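Local coordinates for protein probable zinc protease PqqL (Escherichia coli, PDB 6OFT) that probably cleaves proteins in the periplasm as a zinc-dependent M16 metalloendopeptidase, of which this chain is the N-terminal half, at residues 52-64 against 130-142. Sequence-based numbering, arbitrary orientation.
Sequences VAHFVEHMMFNGT and EVDAERGVITEEW
Glu134 and His58 make the main polar link between helix 52-59 and helix 128-144. His58 ND1 donates to Glu134 OE1 (2.9 Å), meeting the oxygen nearly along its C-O bond, while the ring and carboxylate planes stand 37° apart. A carboxylate suits Glu134's place because this bond fixes the rotation of the ring; Glu134 OE2 takes only a weak bond from Asn62 ND2 (3.2 Å). Asn62 ND2 also donates to His58 O (2.9 Å), which Phe61 N reaches from the other face of the carbonyl. With an alanine in place of Glu134, His58 ND1 would probably lose its acceptor and the imidazole one restraint on its rotation. Farther along, His54 NE2 is joined to Glu141 OE2 through a water, weakly on the glutamate side.

The apolar contacts lie alongside. The branched Ile138 can serve three rings at once: CD1 sits over a face of Phe55, 3.8 Å from the ring centroid, CG1 lies over the centre of the His58 ring in a second CH-pi contact, and CG2 reaches the edge of His54. Phe55 enters as a knob among Val131, Glu134, Arg135 and Ile138, a chi1 of -156° swinging its ring toward helix 128-144, with Phe55 CZ 3.8 Å from Val131 CG1. The flexible chain of Met59, bent at chi2 and chi3, lays CE against Val131 CG2 (3.7 Å).

His54, Glu57 and His58 form the inverted HxxEH motif of M16 peptidases; Glu57 is the predicted proton acceptor, and the two histidines with Glu134 are the predicted zinc ligands. No metal lies among them here: Glu134 orients His58 through ND1, as a second-shell residue would, and both NE2 atoms lie on the Glu141 side. The helix pair thus brings together the residues predicted to make the zinc site.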
# COMPACT_ATOMS: atom_id res chain seq x y z
N VAL A 52 -12.18 10.10 -13.00
CA VAL A 52 -13.51 9.51 -13.18
C VAL A 52 -13.71 8.29 -12.26
O VAL A 52 -14.81 8.14 -11.73
CB VAL A 52 -13.84 9.25 -14.68
CG1 VAL A 52 -15.01 8.30 -14.87
CG2 VAL A 52 -14.11 10.57 -15.40
N ALA A 53 -12.67 7.46 -12.03
CA ALA A 53 -12.81 6.32 -11.11
C ALA A 53 -13.21 6.83 -9.71
O ALA A 53 -14.10 6.25 -9.09
CB ALA A 53 -11.51 5.53 -11.02
N HIS A 54 -12.58 7.93 -9.26
CA HIS A 54 -12.81 8.57 -7.95
C HIS A 54 -14.18 9.27 -7.93
O HIS A 54 -14.87 9.23 -6.91
CB HIS A 54 -11.63 9.50 -7.61
CG HIS A 54 -11.80 10.33 -6.37
ND1 HIS A 54 -11.86 11.71 -6.44
CD2 HIS A 54 -11.90 9.96 -5.08
CE1 HIS A 54 -12.01 12.13 -5.19
NE2 HIS A 54 -12.04 11.11 -4.34
N PHE A 55 -14.57 9.92 -9.05
CA PHE A 55 -15.87 10.59 -9.18
C PHE A 55 -17.00 9.52 -9.10
O PHE A 55 -17.95 9.72 -8.34
CB PHE A 55 -15.95 11.40 -10.49
CG PHE A 55 -16.94 12.56 -10.54
CD1 PHE A 55 -18.22 12.43 -10.02
CD2 PHE A 55 -16.61 13.75 -11.18
CE1 PHE A 55 -19.14 13.49 -10.07
CE2 PHE A 55 -17.52 14.82 -11.24
CZ PHE A 55 -18.78 14.68 -10.70
N VAL A 56 -16.84 8.37 -9.81
CA VAL A 56 -17.80 7.25 -9.78
C VAL A 56 -18.04 6.77 -8.32
O VAL A 56 -19.18 6.57 -7.92
CB VAL A 56 -17.41 6.07 -10.74
CG1 VAL A 56 -18.16 4.78 -10.40
CG2 VAL A 56 -17.65 6.45 -12.20
N GLU A 57 -16.94 6.62 -7.54
CA GLU A 57 -16.93 6.20 -6.13
C GLU A 57 -17.84 7.10 -5.26
O GLU A 57 -18.68 6.59 -4.54
CB GLU A 57 -15.49 6.18 -5.60
CG GLU A 57 -15.35 5.71 -4.16
CD GLU A 57 -14.60 6.73 -3.32
OE1 GLU A 57 -15.22 7.31 -2.40
OE2 GLU A 57 -13.41 6.97 -3.60
N HIS A 58 -17.69 8.42 -5.40
CA HIS A 58 -18.52 9.42 -4.72
C HIS A 58 -20.00 9.29 -5.14
O HIS A 58 -20.89 9.42 -4.30
CB HIS A 58 -18.00 10.84 -5.04
CG HIS A 58 -16.87 11.26 -4.17
ND1 HIS A 58 -17.03 12.27 -3.24
CD2 HIS A 58 -15.60 10.79 -4.08
CE1 HIS A 58 -15.86 12.39 -2.63
NE2 HIS A 58 -14.97 11.52 -3.10
N MET A 59 -20.25 8.99 -6.42
CA MET A 59 -21.62 8.87 -6.94
C MET A 59 -22.40 7.68 -6.38
O MET A 59 -23.62 7.65 -6.54
CB MET A 59 -21.64 8.87 -8.48
CG MET A 59 -21.29 10.21 -9.14
SD MET A 59 -22.13 11.69 -8.50
CE MET A 59 -23.90 11.18 -8.65
N MET A 60 -21.73 6.73 -5.69
CA MET A 60 -22.43 5.57 -5.11
C MET A 60 -23.29 5.98 -3.92
O MET A 60 -24.31 5.34 -3.63
CB MET A 60 -21.44 4.45 -4.71
CG MET A 60 -20.74 3.78 -5.90
SD MET A 60 -21.81 3.15 -7.21
CE MET A 60 -21.56 4.40 -8.44
N PHE A 61 -22.92 7.08 -3.28
CA PHE A 61 -23.61 7.62 -2.11
C PHE A 61 -24.61 8.71 -2.50
O PHE A 61 -25.15 9.36 -1.60
CB PHE A 61 -22.58 8.13 -1.08
CG PHE A 61 -21.59 7.07 -0.68
CD1 PHE A 61 -21.89 6.16 0.33
CD2 PHE A 61 -20.36 6.96 -1.32
CE1 PHE A 61 -20.97 5.17 0.69
CE2 PHE A 61 -19.46 5.96 -0.97
CZ PHE A 61 -19.77 5.07 0.04
N ASN A 62 -24.87 8.90 -3.80
CA ASN A 62 -25.77 9.97 -4.22
C ASN A 62 -26.93 9.54 -5.14
O ASN A 62 -27.53 10.38 -5.80
CB ASN A 62 -24.97 11.14 -4.83
CG ASN A 62 -24.14 11.84 -3.78
OD1 ASN A 62 -24.65 12.65 -2.99
ND2 ASN A 62 -22.86 11.53 -3.73
N GLY A 63 -27.27 8.26 -5.13
CA GLY A 63 -28.40 7.78 -5.90
C GLY A 63 -28.29 6.42 -6.54
O GLY A 63 -27.38 6.15 -7.33
N THR A 64 -29.25 5.56 -6.23
CA THR A 64 -29.39 4.23 -6.84
C THR A 64 -30.87 4.14 -7.24
O THR A 64 -31.64 5.03 -6.89
CB THR A 64 -28.96 3.06 -5.91
OG1 THR A 64 -29.94 2.82 -4.91
CG2 THR A 64 -27.55 3.22 -5.30
N GLU A 130 -27.25 15.56 -8.80
CA GLU A 130 -26.31 14.93 -7.86
C GLU A 130 -24.88 14.98 -8.35
O GLU A 130 -23.98 15.22 -7.54
CB GLU A 130 -26.72 13.47 -7.53
CG GLU A 130 -28.00 13.37 -6.73
CD GLU A 130 -28.00 13.90 -5.31
OE1 GLU A 130 -26.91 14.14 -4.74
OE2 GLU A 130 -29.11 14.08 -4.77
N VAL A 131 -24.67 14.74 -9.66
CA VAL A 131 -23.35 14.83 -10.31
C VAL A 131 -22.82 16.27 -10.13
O VAL A 131 -21.71 16.44 -9.63
CB VAL A 131 -23.42 14.39 -11.81
CG1 VAL A 131 -22.14 14.73 -12.55
CG2 VAL A 131 -23.73 12.89 -11.93
N ASP A 132 -23.64 17.29 -10.46
CA ASP A 132 -23.31 18.71 -10.31
C ASP A 132 -22.92 19.06 -8.87
O ASP A 132 -21.96 19.81 -8.67
CB ASP A 132 -24.46 19.60 -10.81
CG ASP A 132 -24.69 19.56 -12.31
OD1 ASP A 132 -23.77 19.11 -13.05
OD2 ASP A 132 -25.77 19.98 -12.76
N ALA A 133 -23.62 18.47 -7.89
CA ALA A 133 -23.32 18.68 -6.47
C ALA A 133 -21.97 18.09 -6.12
O ALA A 133 -21.20 18.75 -5.42
CB ALA A 133 -24.41 18.06 -5.60
N GLU A 134 -21.63 16.89 -6.66
CA GLU A 134 -20.35 16.26 -6.36
C GLU A 134 -19.14 16.95 -7.00
O GLU A 134 -18.03 16.78 -6.49
CB GLU A 134 -20.36 14.75 -6.70
CG GLU A 134 -21.02 13.89 -5.65
CD GLU A 134 -20.52 14.02 -4.22
OE1 GLU A 134 -19.31 13.83 -3.97
OE2 GLU A 134 -21.37 14.30 -3.34
N ARG A 135 -19.33 17.73 -8.09
CA ARG A 135 -18.20 18.46 -8.72
C ARG A 135 -17.56 19.41 -7.70
O ARG A 135 -16.34 19.36 -7.51
CB ARG A 135 -18.64 19.24 -9.96
CG ARG A 135 -19.47 18.45 -10.96
CD ARG A 135 -19.91 19.35 -12.09
NE ARG A 135 -20.79 18.66 -13.02
CZ ARG A 135 -20.39 17.84 -13.99
NH1 ARG A 135 -19.09 17.59 -14.16
NH2 ARG A 135 -21.27 17.26 -14.79
N GLY A 136 -18.39 20.18 -6.99
CA GLY A 136 -17.96 21.10 -5.94
C GLY A 136 -17.26 20.41 -4.79
O GLY A 136 -16.26 20.93 -4.28
N VAL A 137 -17.77 19.22 -4.39
CA VAL A 137 -17.25 18.36 -3.32
C VAL A 137 -15.81 17.93 -3.62
O VAL A 137 -14.92 18.15 -2.80
CB VAL A 137 -18.19 17.13 -3.06
CG1 VAL A 137 -17.53 16.07 -2.17
CG2 VAL A 137 -19.51 17.58 -2.47
N ILE A 138 -15.60 17.33 -4.81
CA ILE A 138 -14.30 16.83 -5.26
C ILE A 138 -13.29 17.97 -5.40
O ILE A 138 -12.15 17.81 -4.95
CB ILE A 138 -14.46 15.94 -6.54
CG1 ILE A 138 -15.32 14.69 -6.20
CG2 ILE A 138 -13.08 15.52 -7.12
CD1 ILE A 138 -15.99 14.01 -7.37
N THR A 139 -13.71 19.12 -5.96
CA THR A 139 -12.88 20.33 -6.12
C THR A 139 -12.37 20.81 -4.74
O THR A 139 -11.18 21.10 -4.61
CB THR A 139 -13.65 21.42 -6.91
OG1 THR A 139 -14.12 20.88 -8.15
CG2 THR A 139 -12.80 22.67 -7.20
N GLU A 140 -13.26 20.82 -3.71
CA GLU A 140 -12.91 21.22 -2.35
C GLU A 140 -11.95 20.24 -1.68
O GLU A 140 -10.99 20.66 -1.03
CB GLU A 140 -14.15 21.49 -1.50
CG GLU A 140 -14.73 22.87 -1.78
CD GLU A 140 -15.93 23.27 -0.95
OE1 GLU A 140 -15.78 24.12 -0.04
OE2 GLU A 140 -17.03 22.74 -1.22
N GLU A 141 -12.19 18.92 -1.86
CA GLU A 141 -11.34 17.87 -1.30
C GLU A 141 -9.94 17.91 -1.92
O GLU A 141 -8.96 17.72 -1.20
CB GLU A 141 -11.99 16.49 -1.48
CG GLU A 141 -13.22 16.31 -0.61
CD GLU A 141 -14.03 15.06 -0.86
OE1 GLU A 141 -14.98 14.81 -0.09
OE2 GLU A 141 -13.72 14.33 -1.83
N TRP A 142 -9.85 18.20 -3.23
CA TRP A 142 -8.59 18.34 -3.96
C TRP A 142 -7.70 19.41 -3.29
O TRP A 142 -6.53 19.13 -3.01
CB TRP A 142 -8.88 18.70 -5.42
CG TRP A 142 -7.69 19.18 -6.21
CD1 TRP A 142 -6.69 18.41 -6.72
CD2 TRP A 142 -7.43 20.53 -6.63
NE1 TRP A 142 -5.79 19.20 -7.41
CE2 TRP A 142 -6.23 20.50 -7.38
CE3 TRP A 142 -8.08 21.76 -6.43
CZ2 TRP A 142 -5.67 21.67 -7.93
CZ3 TRP A 142 -7.53 22.91 -6.98
CH2 TRP A 142 -6.34 22.85 -7.73
O HOH W 1 -11.96 11.37 -1.38